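Local atomic coordinates of pyocin-S2 (PDB entry 5ODW), a protein that kills sensitive bacteria by breaking down their chromosomal DNA, with its N-terminal part, the piece described here, bound to the ferripyoverdine receptor FpvAI. Residues 33-39 and 148-154; 65-69 and 167-171; 137-141 and 155-159. One frame throughout, in Å; residues are numbered along the deposited sequence.

Contact 1 (33-39 and 148-154)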
ATOM      1  N   TYR C  33     -18.542 -18.704   1.272  1.00 80.17           N
ATOM      2  CA  TYR C  33     -17.713 -17.517   1.093  1.00 80.38           C
ATOM      3  C   TYR C  33     -18.424 -16.255   1.570  1.00 85.41           C
ATOM      4  O   TYR C  33     -18.006 -15.140   1.268  1.00 85.15           O
ATOM      5  CB  TYR C  33     -17.314 -17.402  -0.389  1.00 81.60           C
ATOM      6  CG  TYR C  33     -16.589 -16.129  -0.792  1.00 83.88           C
ATOM      7  CD1 TYR C  33     -15.219 -15.997  -0.623  1.00 86.07           C
ATOM      8  CD2 TYR C  33     -17.283 -15.060  -1.336  1.00 84.72           C
ATOM      9  CE1 TYR C  33     -14.563 -14.838  -0.992  1.00 86.75           C
ATOM     10  CE2 TYR C  33     -16.637 -13.898  -1.704  1.00 86.06           C
ATOM     11  CZ  TYR C  33     -15.278 -13.790  -1.530  1.00 93.21           C
ATOM     12  OH  TYR C  33     -14.634 -12.631  -1.899  1.00 92.49           O
ATOM     13  N   GLY C  34     -19.480 -16.425   2.356  1.00 82.66           N
ATOM     14  CA  GLY C  34     -20.258 -15.282   2.795  1.00 82.37           C
ATOM     15  C   GLY C  34     -19.436 -14.263   3.554  1.00 86.81           C
ATOM     16  O   GLY C  34     -19.602 -13.068   3.332  1.00 86.49           O
ATOM     17  N   THR C  35     -18.551 -14.720   4.432  1.00 74.53           N
ATOM     18  CA  THR C  35     -17.689 -13.796   5.152  1.00 73.83           C
ATOM     19  C   THR C  35     -16.223 -14.165   4.923  1.00 77.66           C
ATOM     20  O   THR C  35     -15.814 -15.296   5.179  1.00 79.13           O
ATOM     21  CB  THR C  35     -18.011 -13.765   6.656  1.00 80.32           C
ATOM     22  OG1 THR C  35     -17.551 -12.530   7.220  1.00 79.63           O
ATOM     23  CG2 THR C  35     -17.354 -14.934   7.373  1.00 77.87           C
ATOM     24  N   PRO C  36     -15.426 -13.196   4.452  1.00 71.36           N
ATOM     25  CA  PRO C  36     -13.999 -13.335   4.169  1.00 70.34           C
ATOM     26  C   PRO C  36     -13.216 -12.557   5.210  1.00 73.44           C
ATOM     27  O   PRO C  36     -13.571 -11.415   5.496  1.00 72.83           O
ATOM     28  CB  PRO C  36     -13.866 -12.657   2.809  1.00 70.06           C
ATOM     29  CG  PRO C  36     -14.973 -11.641   2.780  1.00 74.03           C
ATOM     30  CD  PRO C  36     -15.948 -11.943   3.891  1.00 71.11           C
ATOM     31  N   PRO C  37     -12.163 -13.158   5.779  1.00 69.30           N
ATOM     32  CA  PRO C  37     -11.465 -12.399   6.816  1.00 68.33           C
ATOM     33  C   PRO C  37     -10.826 -11.104   6.332  1.00 64.43           C
ATOM     34  O   PRO C  37     -10.959 -10.074   6.988  1.00 64.52           O
ATOM     35  CB  PRO C  37     -10.380 -13.372   7.283  1.00 71.90           C
ATOM     36  CG  PRO C  37     -10.143 -14.265   6.115  1.00 76.15           C
ATOM     37  CD  PRO C  37     -11.473 -14.414   5.443  1.00 71.51           C
ATOM     38  N   PHE C  38     -10.167 -11.153   5.184  1.00 53.95           N
ATOM     39  CA  PHE C  38      -9.481  -9.991   4.651  1.00 49.89           C
ATOM     40  C   PHE C  38      -9.803  -9.754   3.186  1.00 49.27           C
ATOM     41  O   PHE C  38      -9.856 -10.693   2.402  1.00 47.83           O
ATOM     42  CB  PHE C  38      -7.975 -10.167   4.863  1.00 50.72           C
ATOM     43  CG  PHE C  38      -7.118  -9.277   4.013  1.00 49.23           C
ATOM     44  CD1 PHE C  38      -6.709  -9.687   2.761  1.00 49.86           C
ATOM     45  CD2 PHE C  38      -6.709  -8.043   4.475  1.00 51.52           C
ATOM     46  CE1 PHE C  38      -5.914  -8.878   1.978  1.00 51.22           C
ATOM     47  CE2 PHE C  38      -5.915  -7.226   3.698  1.00 50.79           C
ATOM     48  CZ  PHE C  38      -5.518  -7.645   2.447  1.00 48.81           C
ATOM     49  N   VAL C  39     -10.038  -8.497   2.827  1.00 43.04           N
ATOM     50  CA  VAL C  39     -10.315  -8.134   1.450  1.00 40.24           C
ATOM     51  C   VAL C  39      -9.223  -7.185   0.990  1.00 42.14           C
ATOM     52  O   VAL C  39      -8.949  -6.194   1.654  1.00 40.68           O
ATOM     53  CB  VAL C  39     -11.675  -7.447   1.311  1.00 43.38           C
ATOM     54  CG1 VAL C  39     -11.939  -7.102  -0.142  1.00 41.95           C
ATOM     55  CG2 VAL C  39     -12.771  -8.339   1.862  1.00 44.05           C
ATOM     56  N   SER C 148     -17.618  -3.077  -0.832  1.00 35.82           N
ATOM     57  CA  SER C 148     -17.035  -4.336  -0.361  1.00 34.85           C
ATOM     58  C   SER C 148     -15.767  -4.774  -1.070  1.00 37.01           C
ATOM     59  O   SER C 148     -14.984  -5.502  -0.480  1.00 36.35           O
ATOM     60  CB  SER C 148     -18.061  -5.464  -0.402  1.00 38.41           C
ATOM     61  OG  SER C 148     -18.468  -5.787  -1.721  1.00 45.99           O
ATOM     62  N   ARG C 149     -15.585  -4.386  -2.343  1.00 34.32           N
ATOM     63  CA  ARG C 149     -14.459  -4.768  -3.230  1.00 33.37           C
ATOM     64  C   ARG C 149     -14.375  -6.287  -3.446  1.00 40.21           C
ATOM     65  O   ARG C 149     -13.414  -6.765  -4.059  1.00 41.57           O
ATOM     66  CB  ARG C 149     -13.086  -4.237  -2.771  1.00 28.71           C
ATOM     67  CG  ARG C 149     -13.013  -2.789  -2.382  1.00 26.24           C
ATOM     68  CD  ARG C 149     -11.664  -2.448  -1.791  1.00 25.90           C
ATOM     69  NE  ARG C 149     -11.321  -3.233  -0.603  1.00 30.06           N
ATOM     70  CZ  ARG C 149     -11.791  -3.013   0.621  1.00 52.63           C
ATOM     71  NH1 ARG C 149     -12.667  -2.040   0.840  1.00 43.33           N
ATOM     72  NH2 ARG C 149     -11.397  -3.774   1.634  1.00 46.82           N
ATOM     73  N   LYS C 150     -15.372  -7.041  -2.945  1.00 37.18           N
ATOM     74  CA  LYS C 150     -15.407  -8.497  -3.060  1.00 36.88           C
ATOM     75  C   LYS C 150     -16.297  -8.997  -4.204  1.00 38.52           C
ATOM     76  O   LYS C 150     -16.906  -8.206  -4.931  1.00 37.18           O
ATOM     77  CB  LYS C 150     -15.755  -9.173  -1.720  1.00 40.88           C
ATOM     78  CG  LYS C 150     -17.085  -8.806  -1.083  1.00 48.07           C
ATOM     79  CD  LYS C 150     -17.082  -9.251   0.379  1.00 55.86           C
ATOM     80  CE  LYS C 150     -18.451  -9.233   0.998  1.00 57.12           C
ATOM     81  NZ  LYS C 150     -18.445  -9.886   2.321  1.00 60.71           N
ATOM     82  N   PHE C 151     -16.292 -10.329  -4.387  1.00 34.21           N
ATOM     83  CA  PHE C 151     -17.007 -11.054  -5.419  1.00 33.03           C
ATOM     84  C   PHE C 151     -18.512 -10.819  -5.382  1.00 36.10           C
ATOM     85  O   PHE C 151     -19.120 -10.886  -4.316  1.00 36.94           O
ATOM     86  CB  PHE C 151     -16.654 -12.543  -5.366  1.00 35.21           C
ATOM     87  CG  PHE C 151     -17.225 -13.325  -6.520  1.00 36.69           C
ATOM     88  CD1 PHE C 151     -16.773 -13.109  -7.816  1.00 38.69           C
ATOM     89  CD2 PHE C 151     -18.235 -14.255  -6.317  1.00 38.37           C
ATOM     90  CE1 PHE C 151     -17.320 -13.824  -8.881  1.00 40.05           C
ATOM     91  CE2 PHE C 151     -18.774 -14.967  -7.386  1.00 41.15           C
ATOM     92  CZ  PHE C 151     -18.327 -14.738  -8.661  1.00 38.93           C
ATOM     93  N   TYR C 152     -19.095 -10.558  -6.568  1.00 32.04           N
ATOM     94  CA  TYR C 152     -20.497 -10.227  -6.802  1.00 32.36           C
ATOM     95  C   TYR C 152     -21.486 -11.310  -6.409  1.00 40.66           C
ATOM     96  O   TYR C 152     -22.558 -10.975  -5.921  1.00 43.22           O
ATOM     97  CB  TYR C 152     -20.740  -9.772  -8.249  1.00 33.04           C
ATOM     98  CG  TYR C 152     -20.374 -10.768  -9.330  1.00 35.18           C
ATOM     99  CD1 TYR C 152     -21.306 -11.695  -9.797  1.00 37.65           C
ATOM    100  CD2 TYR C 152     -19.130 -10.721  -9.958  1.00 35.53           C
ATOM    101  CE1 TYR C 152     -20.982 -12.605 -10.804  1.00 37.79           C
ATOM    102  CE2 TYR C 152     -18.807 -11.603 -10.992  1.00 37.08           C
ATOM    103  CZ  TYR C 152     -19.730 -12.557 -11.396  1.00 44.13           C
ATOM    104  OH  TYR C 152     -19.413 -13.432 -12.401  1.00 46.40           O
ATOM    105  N   GLY C 153     -21.113 -12.571  -6.603  1.00 38.76           N
ATOM    106  CA  GLY C 153     -21.917 -13.760  -6.324  1.00 40.17           C
ATOM    107  C   GLY C 153     -22.961 -13.722  -5.222  1.00 46.04           C
ATOM    108  O   GLY C 153     -24.135 -14.008  -5.486  1.00 46.85           O
ATOM    109  N   GLU C 154     -22.543 -13.384  -3.977  1.00 41.83           N
ATOM    110  CA  GLU C 154     -23.449 -13.335  -2.813  1.00 41.42           C
ATOM    111  C   GLU C 154     -24.479 -12.211  -2.914  1.00 40.91           C
ATOM    112  O   GLU C 154     -25.634 -12.408  -2.537  1.00 42.27           O
ATOM    113  CB  GLU C 154     -22.675 -13.285  -1.469  1.00 43.82           C
ATOM    114  CG  GLU C 154     -21.936 -11.980  -1.173  1.00 55.30           C
ATOM    115  CD  GLU C 154     -20.721 -12.081  -0.274  1.00 70.44           C
ATOM    116  OE1 GLU C 154     -19.595 -11.843  -0.772  1.00 62.43           O
ATOM    117  OE2 GLU C 154     -20.897 -12.383   0.929  1.00 56.99           O
TER

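Contact 2 (65-69 and 167-171)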
ATOM      1  N   HIS C  65     -42.020 -11.437 -14.694  1.00 51.79           N
ATOM      2  CA  HIS C  65     -43.051 -10.805 -13.876  1.00 52.67           C
ATOM      3  C   HIS C  65     -44.152 -10.151 -14.760  1.00 58.60           C
ATOM      4  O   HIS C  65     -45.333 -10.325 -14.483  1.00 59.45           O
ATOM      5  CB  HIS C  65     -42.409  -9.793 -12.882  1.00 53.41           C
ATOM      6  CG  HIS C  65     -43.352  -8.787 -12.272  1.00 57.49           C
ATOM      7  ND1 HIS C  65     -44.358  -9.157 -11.385  1.00 59.15           N
ATOM      8  CD2 HIS C  65     -43.388  -7.445 -12.428  1.00 59.89           C
ATOM      9  CE1 HIS C  65     -44.976  -8.036 -11.057  1.00 59.24           C
ATOM     10  NE2 HIS C  65     -44.427  -6.981 -11.656  1.00 60.19           N
ATOM     11  N   SER C  66     -43.757  -9.352 -15.779  1.00 55.33           N
ATOM     12  CA  SER C  66     -44.690  -8.639 -16.662  1.00 55.96           C
ATOM     13  C   SER C  66     -45.445  -9.551 -17.629  1.00 58.60           C
ATOM     14  O   SER C  66     -46.549  -9.194 -18.036  1.00 58.75           O
ATOM     15  CB  SER C  66     -43.996  -7.500 -17.407  1.00 60.15           C
ATOM     16  OG  SER C  66     -42.672  -7.841 -17.780  1.00 68.93           O
ATOM     17  N   GLU C  67     -44.870 -10.720 -17.988  1.00 53.76           N
ATOM     18  CA  GLU C  67     -45.532 -11.699 -18.863  1.00 54.44           C
ATOM     19  C   GLU C  67     -46.747 -12.311 -18.127  1.00 56.33           C
ATOM     20  O   GLU C  67     -47.766 -12.651 -18.741  1.00 57.18           O
ATOM     21  CB  GLU C  67     -44.532 -12.800 -19.297  1.00 56.15           C
ATOM     22  CG  GLU C  67     -45.079 -13.849 -20.273  1.00 72.34           C
ATOM     23  CD  GLU C  67     -44.147 -14.937 -20.783  1.00105.70           C
ATOM     24  OE1 GLU C  67     -42.966 -14.972 -20.365  1.00108.48           O
ATOM     25  OE2 GLU C  67     -44.607 -15.756 -21.615  1.00 98.52           O
ATOM     26  N   LEU C  68     -46.606 -12.419 -16.793  1.00 49.74           N
ATOM     27  CA  LEU C  68     -47.542 -12.989 -15.835  1.00 47.78           C
ATOM     28  C   LEU C  68     -48.629 -11.986 -15.413  1.00 50.91           C
ATOM     29  O   LEU C  68     -49.795 -12.374 -15.327  1.00 50.43           O
ATOM     30  CB  LEU C  68     -46.734 -13.533 -14.652  1.00 46.34           C
ATOM     31  CG  LEU C  68     -47.448 -14.304 -13.571  1.00 50.94           C
ATOM     32  CD1 LEU C  68     -48.013 -15.627 -14.082  1.00 51.02           C
ATOM     33  CD2 LEU C  68     -46.512 -14.546 -12.416  1.00 53.54           C
ATOM     34  N   LYS C  69     -48.265 -10.723 -15.216  1.00 46.45           N
ATOM     35  CA  LYS C  69     -49.250  -9.688 -14.921  1.00 46.19           C
ATOM     36  C   LYS C  69     -50.163  -9.476 -16.142  1.00 51.17           C
ATOM     37  O   LYS C  69     -51.366  -9.289 -16.005  1.00 50.76           O
ATOM     38  CB  LYS C  69     -48.578  -8.384 -14.499  1.00 47.90           C
ATOM     39  CG  LYS C  69     -49.376  -7.615 -13.461  1.00 58.24           C
ATOM     40  CD  LYS C  69     -48.606  -6.429 -12.905  1.00 68.13           C
ATOM     41  CE  LYS C  69     -48.601  -5.259 -13.876  1.00 72.26           C
ATOM     42  NZ  LYS C  69     -48.095  -4.015 -13.236  1.00 71.36           N
ATOM     43  N   TYR C 167     -41.724  -9.433  -6.572  1.00 39.93           N
ATOM     44  CA  TYR C 167     -42.566  -9.692  -7.722  1.00 40.81           C
ATOM     45  C   TYR C 167     -43.617 -10.750  -7.396  1.00 48.13           C
ATOM     46  O   TYR C 167     -44.700 -10.699  -7.976  1.00 50.26           O
ATOM     47  CB  TYR C 167     -41.721 -10.082  -8.959  1.00 41.23           C
ATOM     48  CG  TYR C 167     -40.890  -8.956  -9.548  1.00 42.13           C
ATOM     49  CD1 TYR C 167     -41.346  -7.640  -9.526  1.00 45.18           C
ATOM     50  CD2 TYR C 167     -39.674  -9.213 -10.172  1.00 41.75           C
ATOM     51  CE1 TYR C 167     -40.585  -6.600 -10.060  1.00 46.27           C
ATOM     52  CE2 TYR C 167     -38.907  -8.181 -10.716  1.00 42.65           C
ATOM     53  CZ  TYR C 167     -39.369  -6.878 -10.655  1.00 49.17           C
ATOM     54  OH  TYR C 167     -38.636  -5.851 -11.176  1.00 48.88           O
ATOM     55  N   SER C 168     -43.318 -11.703  -6.473  1.00 44.15           N
ATOM     56  CA  SER C 168     -44.290 -12.725  -6.054  1.00 43.22           C
ATOM     57  C   SER C 168     -45.364 -12.062  -5.201  1.00 49.47           C
ATOM     58  O   SER C 168     -46.537 -12.374  -5.370  1.00 51.45           O
ATOM     59  CB  SER C 168     -43.622 -13.863  -5.292  1.00 43.20           C
ATOM     60  OG  SER C 168     -42.903 -14.679  -6.200  1.00 45.00           O
ATOM     61  N   ALA C 169     -44.979 -11.093  -4.355  1.00 45.19           N
ATOM     62  CA  ALA C 169     -45.904 -10.334  -3.518  1.00 46.04           C
ATOM     63  C   ALA C 169     -46.807  -9.442  -4.356  1.00 49.34           C
ATOM     64  O   ALA C 169     -47.949  -9.238  -3.978  1.00 50.78           O
ATOM     65  CB  ALA C 169     -45.136  -9.492  -2.512  1.00 47.76           C
ATOM     66  N   ASP C 170     -46.314  -8.914  -5.482  1.00 44.88           N
ATOM     67  CA  ASP C 170     -47.133  -8.081  -6.363  1.00 45.63           C
ATOM     68  C   ASP C 170     -48.259  -8.942  -6.997  1.00 47.67           C
ATOM     69  O   ASP C 170     -49.438  -8.576  -6.939  1.00 47.41           O
ATOM     70  CB  ASP C 170     -46.255  -7.384  -7.435  1.00 47.75           C
ATOM     71  CG  ASP C 170     -46.984  -6.308  -8.239  1.00 64.09           C
ATOM     72  OD1 ASP C 170     -47.528  -5.358  -7.618  1.00 65.11           O
ATOM     73  OD2 ASP C 170     -46.995  -6.401  -9.491  1.00 73.60           O
ATOM     74  N   ILE C 171     -47.871 -10.104  -7.547  1.00 42.97           N
ATOM     75  CA  ILE C 171     -48.732 -11.103  -8.173  1.00 42.96           C
ATOM     76  C   ILE C 171     -49.785 -11.630  -7.163  1.00 48.37           C
ATOM     77  O   ILE C 171     -50.981 -11.507  -7.430  1.00 48.70           O
ATOM     78  CB  ILE C 171     -47.863 -12.231  -8.831  1.00 44.89           C
ATOM     79  CG1 ILE C 171     -46.926 -11.696  -9.963  1.00 44.58           C
ATOM     80  CG2 ILE C 171     -48.708 -13.411  -9.311  1.00 45.31           C
ATOM     81  CD1 ILE C 171     -47.573 -10.869 -11.128  1.00 50.62           C
TER

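Contact 3 (137-141 and 155-159)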
ATOM      1  N   SER C 137     -32.761  -1.449  -6.249  1.00 40.25           N
ATOM      2  CA  SER C 137     -31.876  -2.623  -6.394  1.00 37.87           C
ATOM      3  C   SER C 137     -30.589  -2.411  -7.202  1.00 40.29           C
ATOM      4  O   SER C 137     -29.543  -2.814  -6.709  1.00 39.65           O
ATOM      5  CB  SER C 137     -32.632  -3.825  -6.955  1.00 38.80           C
ATOM      6  OG  SER C 137     -31.808  -4.977  -7.063  1.00 35.45           O
ATOM      7  N   GLU C 138     -30.646  -1.865  -8.414  1.00 36.82           N
ATOM      8  CA  GLU C 138     -29.418  -1.682  -9.202  1.00 36.22           C
ATOM      9  C   GLU C 138     -28.413  -0.706  -8.587  1.00 40.95           C
ATOM     10  O   GLU C 138     -27.215  -0.962  -8.585  1.00 39.04           O
ATOM     11  CB  GLU C 138     -29.719  -1.321 -10.660  1.00 38.12           C
ATOM     12  CG  GLU C 138     -28.477  -1.310 -11.540  1.00 46.44           C
ATOM     13  CD  GLU C 138     -28.778  -1.535 -13.008  1.00 57.20           C
ATOM     14  OE1 GLU C 138     -27.853  -1.409 -13.833  1.00 40.85           O
ATOM     15  OE2 GLU C 138     -29.935  -1.846 -13.339  1.00 52.76           O
ATOM     16  N   SER C 139     -28.908   0.415  -8.078  1.00 39.83           N
ATOM     17  CA  SER C 139     -28.063   1.401  -7.402  1.00 40.33           C
ATOM     18  C   SER C 139     -27.407   0.872  -6.122  1.00 43.25           C
ATOM     19  O   SER C 139     -26.237   1.126  -5.865  1.00 43.95           O
ATOM     20  CB  SER C 139     -28.888   2.639  -7.071  1.00 47.68           C
ATOM     21  OG  SER C 139     -29.846   2.882  -8.083  1.00 62.68           O
ATOM     22  N   MET C 140     -28.191   0.151  -5.326  1.00 38.22           N
ATOM     23  CA  MET C 140     -27.770  -0.486  -4.065  1.00 36.97           C
ATOM     24  C   MET C 140     -26.688  -1.555  -4.294  1.00 39.91           C
ATOM     25  O   MET C 140     -25.699  -1.589  -3.559  1.00 39.31           O
ATOM     26  CB  MET C 140     -28.999  -1.116  -3.385  1.00 39.81           C
ATOM     27  CG  MET C 140     -28.734  -1.673  -2.009  1.00 43.48           C
ATOM     28  SD  MET C 140     -30.077  -2.734  -1.438  1.00 48.29           S
ATOM     29  CE  MET C 140     -29.265  -3.564  -0.079  1.00 44.72           C
ATOM     30  N   TYR C 141     -26.899  -2.429  -5.306  1.00 35.85           N
ATOM     31  CA  TYR C 141     -26.008  -3.518  -5.713  1.00 34.39           C
ATOM     32  C   TYR C 141     -24.630  -2.987  -6.092  1.00 33.83           C
ATOM     33  O   TYR C 141     -23.620  -3.466  -5.571  1.00 32.91           O
ATOM     34  CB  TYR C 141     -26.650  -4.311  -6.870  1.00 36.44           C
ATOM     35  CG  TYR C 141     -25.801  -5.399  -7.506  1.00 39.03           C
ATOM     36  CD1 TYR C 141     -25.690  -6.657  -6.919  1.00 41.12           C
ATOM     37  CD2 TYR C 141     -25.219  -5.213  -8.758  1.00 39.73           C
ATOM     38  CE1 TYR C 141     -24.966  -7.681  -7.531  1.00 40.74           C
ATOM     39  CE2 TYR C 141     -24.500  -6.229  -9.381  1.00 40.31           C
ATOM     40  CZ  TYR C 141     -24.384  -7.466  -8.770  1.00 47.69           C
ATOM     41  OH  TYR C 141     -23.686  -8.475  -9.390  1.00 48.72           O
ATOM     42  N   PHE C 155     -24.061 -11.048  -3.441  1.00 32.44           N
ATOM     43  CA  PHE C 155     -24.895  -9.856  -3.603  1.00 30.75           C
ATOM     44  C   PHE C 155     -25.962 -10.082  -4.639  1.00 34.34           C
ATOM     45  O   PHE C 155     -27.141  -9.813  -4.365  1.00 35.27           O
ATOM     46  CB  PHE C 155     -24.041  -8.627  -3.986  1.00 30.81           C
ATOM     47  CG  PHE C 155     -22.991  -8.323  -2.957  1.00 31.13           C
ATOM     48  CD1 PHE C 155     -23.338  -7.748  -1.733  1.00 34.49           C
ATOM     49  CD2 PHE C 155     -21.662  -8.664  -3.177  1.00 31.45           C
ATOM     50  CE1 PHE C 155     -22.369  -7.502  -0.756  1.00 35.28           C
ATOM     51  CE2 PHE C 155     -20.691  -8.408  -2.202  1.00 34.46           C
ATOM     52  CZ  PHE C 155     -21.051  -7.823  -1.001  1.00 33.40           C
ATOM     53  N   LEU C 156     -25.539 -10.584  -5.827  1.00 27.88           N
ATOM     54  CA  LEU C 156     -26.379 -10.887  -6.966  1.00 27.19           C
ATOM     55  C   LEU C 156     -27.460 -11.904  -6.595  1.00 32.99           C
ATOM     56  O   LEU C 156     -28.624 -11.671  -6.921  1.00 33.53           O
ATOM     57  CB  LEU C 156     -25.495 -11.369  -8.130  1.00 26.72           C
ATOM     58  CG  LEU C 156     -26.176 -11.817  -9.430  1.00 31.79           C
ATOM     59  CD1 LEU C 156     -26.940 -10.677 -10.103  1.00 31.81           C
ATOM     60  CD2 LEU C 156     -25.157 -12.382 -10.375  1.00 35.65           C
ATOM     61  N   ASP C 157     -27.089 -12.994  -5.876  1.00 29.27           N
ATOM     62  CA  ASP C 157     -28.029 -14.025  -5.456  1.00 29.69           C
ATOM     63  C   ASP C 157     -29.062 -13.466  -4.489  1.00 33.91           C
ATOM     64  O   ASP C 157     -30.251 -13.752  -4.638  1.00 33.99           O
ATOM     65  CB  ASP C 157     -27.295 -15.239  -4.866  1.00 32.60           C
ATOM     66  CG  ASP C 157     -26.711 -16.205  -5.900  1.00 45.30           C
ATOM     67  OD1 ASP C 157     -27.007 -16.034  -7.110  1.00 43.93           O
ATOM     68  OD2 ASP C 157     -25.979 -17.158  -5.492  1.00 52.79           O
ATOM     69  N   ARG C 158     -28.616 -12.609  -3.546  1.00 30.02           N
ATOM     70  CA  ARG C 158     -29.499 -11.960  -2.574  1.00 29.71           C
ATOM     71  C   ARG C 158     -30.475 -10.993  -3.246  1.00 33.20           C
ATOM     72  O   ARG C 158     -31.664 -11.071  -2.965  1.00 32.12           O
ATOM     73  CB  ARG C 158     -28.702 -11.290  -1.436  1.00 27.19           C
ATOM     74  CG  ARG C 158     -29.583 -10.810  -0.277  1.00 34.27           C
ATOM     75  CD  ARG C 158     -29.481 -11.654   0.988  1.00 38.19           C
ATOM     76  NE  ARG C 158     -29.929 -10.897   2.168  1.00 45.24           N
ATOM     77  CZ  ARG C 158     -31.091 -11.078   2.787  1.00 70.84           C
ATOM     78  NH1 ARG C 158     -31.928 -12.026   2.379  1.00 67.87           N
ATOM     79  NH2 ARG C 158     -31.419 -10.325   3.831  1.00 63.23           N
ATOM     80  N   HIS C 159     -29.981 -10.097  -4.134  1.00 31.39           N
ATOM     81  CA  HIS C 159     -30.825  -9.120  -4.840  1.00 31.93           C
ATOM     82  C   HIS C 159     -31.890  -9.798  -5.698  1.00 35.68           C
ATOM     83  O   HIS C 159     -33.016  -9.310  -5.747  1.00 35.19           O
ATOM     84  CB  HIS C 159     -29.994  -8.140  -5.688  1.00 32.22           C
ATOM     85  CG  HIS C 159     -29.446  -6.968  -4.933  1.00 35.84           C
ATOM     86  ND1 HIS C 159     -29.921  -5.686  -5.143  1.00 37.88           N
ATOM     87  CD2 HIS C 159     -28.428  -6.909  -4.045  1.00 37.12           C
ATOM     88  CE1 HIS C 159     -29.203  -4.898  -4.357  1.00 36.70           C
ATOM     89  NE2 HIS C 159     -28.292  -5.587  -3.684  1.00 36.68           N
TER

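Contact 1 (33-39 and 148-154)
An irregular loop laid against the turn between two helices forms this partly buried contact: residues 33-39, on the way from strand 24-26 to helix 47-70, meet residues 148-154, which link helix 133-148 to the long helix 153-204. Neither segment is a strand; side chains meet one another and the backbone carbonyls of the opposite segment. Tyr-33 reaches across with its ring, placing CE2 3.9 Å from CB of Phe-151 and OH 3.6 Å from CB of Lys-150. At the other end Val-39 packs CG1 3.5 Å from O of Ser-148. There Arg-149, leaving the helix with positive phi, turns its guanidinium to the loop: NH2 makes a weak hydrogen bond to O of Val-39 (3.4 Å), while NE bonds Pro-40 O. Between these ends, Lys-150 extends toward Pro-36, its NZ 3.6 Å from CD, and passes near Glu-154, with NZ and OE2 in a long salt bridge of 3.8 Å. O of Gly-34 and OE2 of Glu-154 are 2.8 Å apart, yet they are two acceptors and form no hydrogen bond; NZ of Lys-150 is 3.5 Å from that carbonyl. The stronger partner of Lys-150 is an acidic side chain of the ferripyoverdine receptor, whose aromatic side chains also meet Tyr-33 and Phe-38. The arrangement illustrates a receptor-binding surface composed of an irregular, proline-containing loop and an interhelical turn.

Contact 2 (65-69 and 167-171)
Two helices can run side by side with almost no tilt, and here the rotamers show how their surfaces meet. Residues 65-69, near the end of helix 47-70, and 167-171 of helix 153-204 point the same way, the axes of these short segments 5° from parallel and 10.7 Å apart. His-65 adopts a t chi1 and Tyr-167 an m chi1, which brings the two rings into an offset stack with centroids 4.3 Å apart and planes at 11°. CB of His-65 also lies over the tyrosine face, 4.0 Å from the ring centroid, as a CH-pi contact. The hydroxyl of Tyr-167 is hydrogen-bonded to Asp-62, on the same helix as His-65, so the tyrosine meets that helix through its ring and its polar end. Asp-170, with chi1 t, brings OD2 to the imidazole edge, 3.0 Å from CE1 of His-65; NE2 is 3.4 Å from the same oxygen, but at an angle too poor for a hydrogen bond. One turn after Tyr-167, Ile-171 in its m,m rotamer sends CD1 to within 3.7 Å of ND1 of His-65, and its CG1 meets CD2 of Leu-68 (rotamer t,p) at 3.8 Å. Lys-69 leaves NZ 4.6 Å from OD2 of Asp-170, beyond a salt bridge. The direct contacts are thus ring stacking, CH-pi and apolar packing, with Asp-170 close to the imidazole edge and to Lys-69 but forming no hydrogen bond or salt bridge with either.

Contact 3 (137-141 and 155-159)
Between the antiparallel helices 133-148 and 153-204, His-159 sits at the centre of a buried set of contacts. The axes of the short segments 137-141 and 155-159 lie 11.0 Å apart with their directions at 156°. Phe-155 comes first. Its CB bond points at the facing helix and CB sits 3.8 Å from CE1 of Tyr-141, but the ring leads away from 137-141 and packs further along the same helix, on Gln-144, Leu-145 and Ser-148. Leu-156 follows, and the edge of the Tyr-141 ring abuts it: CE1 is 3.4 Å from the backbone N of Leu-156, and OH is 3.6 Å from its CB. That hydroxyl bonds the carbonyl of Gly-50, while Leu-156 also touches Leu-57, so helix 47-70 packs beside both residues. Asp-157 and Arg-158 occupy the outer side of the helix, where Asp-157 bonds Tyr-26 and Arg-158 bonds the backbone of the ferripyoverdine receptor. One turn after Phe-155, His-159 re-enters the interface. Its ND1 shares a hydrogen bond of 2.8 Å with OG of Ser-137, which is bonded in turn to Tyr-54, and its NE2 pairs with Gln-144. Tyr-141 CB lies over the imidazole face, 3.8 Å from its centroid, in a CH-pi contact, and the tyrosine ring approaches edge-to-face, planes at 75° and centroids 5.5 Å apart. SD of Met-140 lies obliquely, 3.7 Å from CE1 of His-159. Such packing is characteristic of an antiparallel helical hairpin, here with helix 47-70 as a third helix alongside.

In the fold
Helix 153-204 is common to all three contacts. Along the chain the segments run 33-39, 65-69, 137-141, 148-154, 155-159 and 167-171, so contact 1 crosses the other two, whereas contact 3 falls between the segments of contact 2. Contacts 1 and 3 touch, their centres 14 Å apart, through Phe-155 against Ser-148 and Lys-150, and through Tyr-152 against Tyr-141. Contact 2 lies nearer the middle of the elongated chain, 19 Å from contact 3 and 31 Å from contact 1, centre to centre, and has no touch with the receptor. One helix thus connects the receptor-binding end, where contacts 1 and 3 both reach the receptor, with the middle of this N-terminal part.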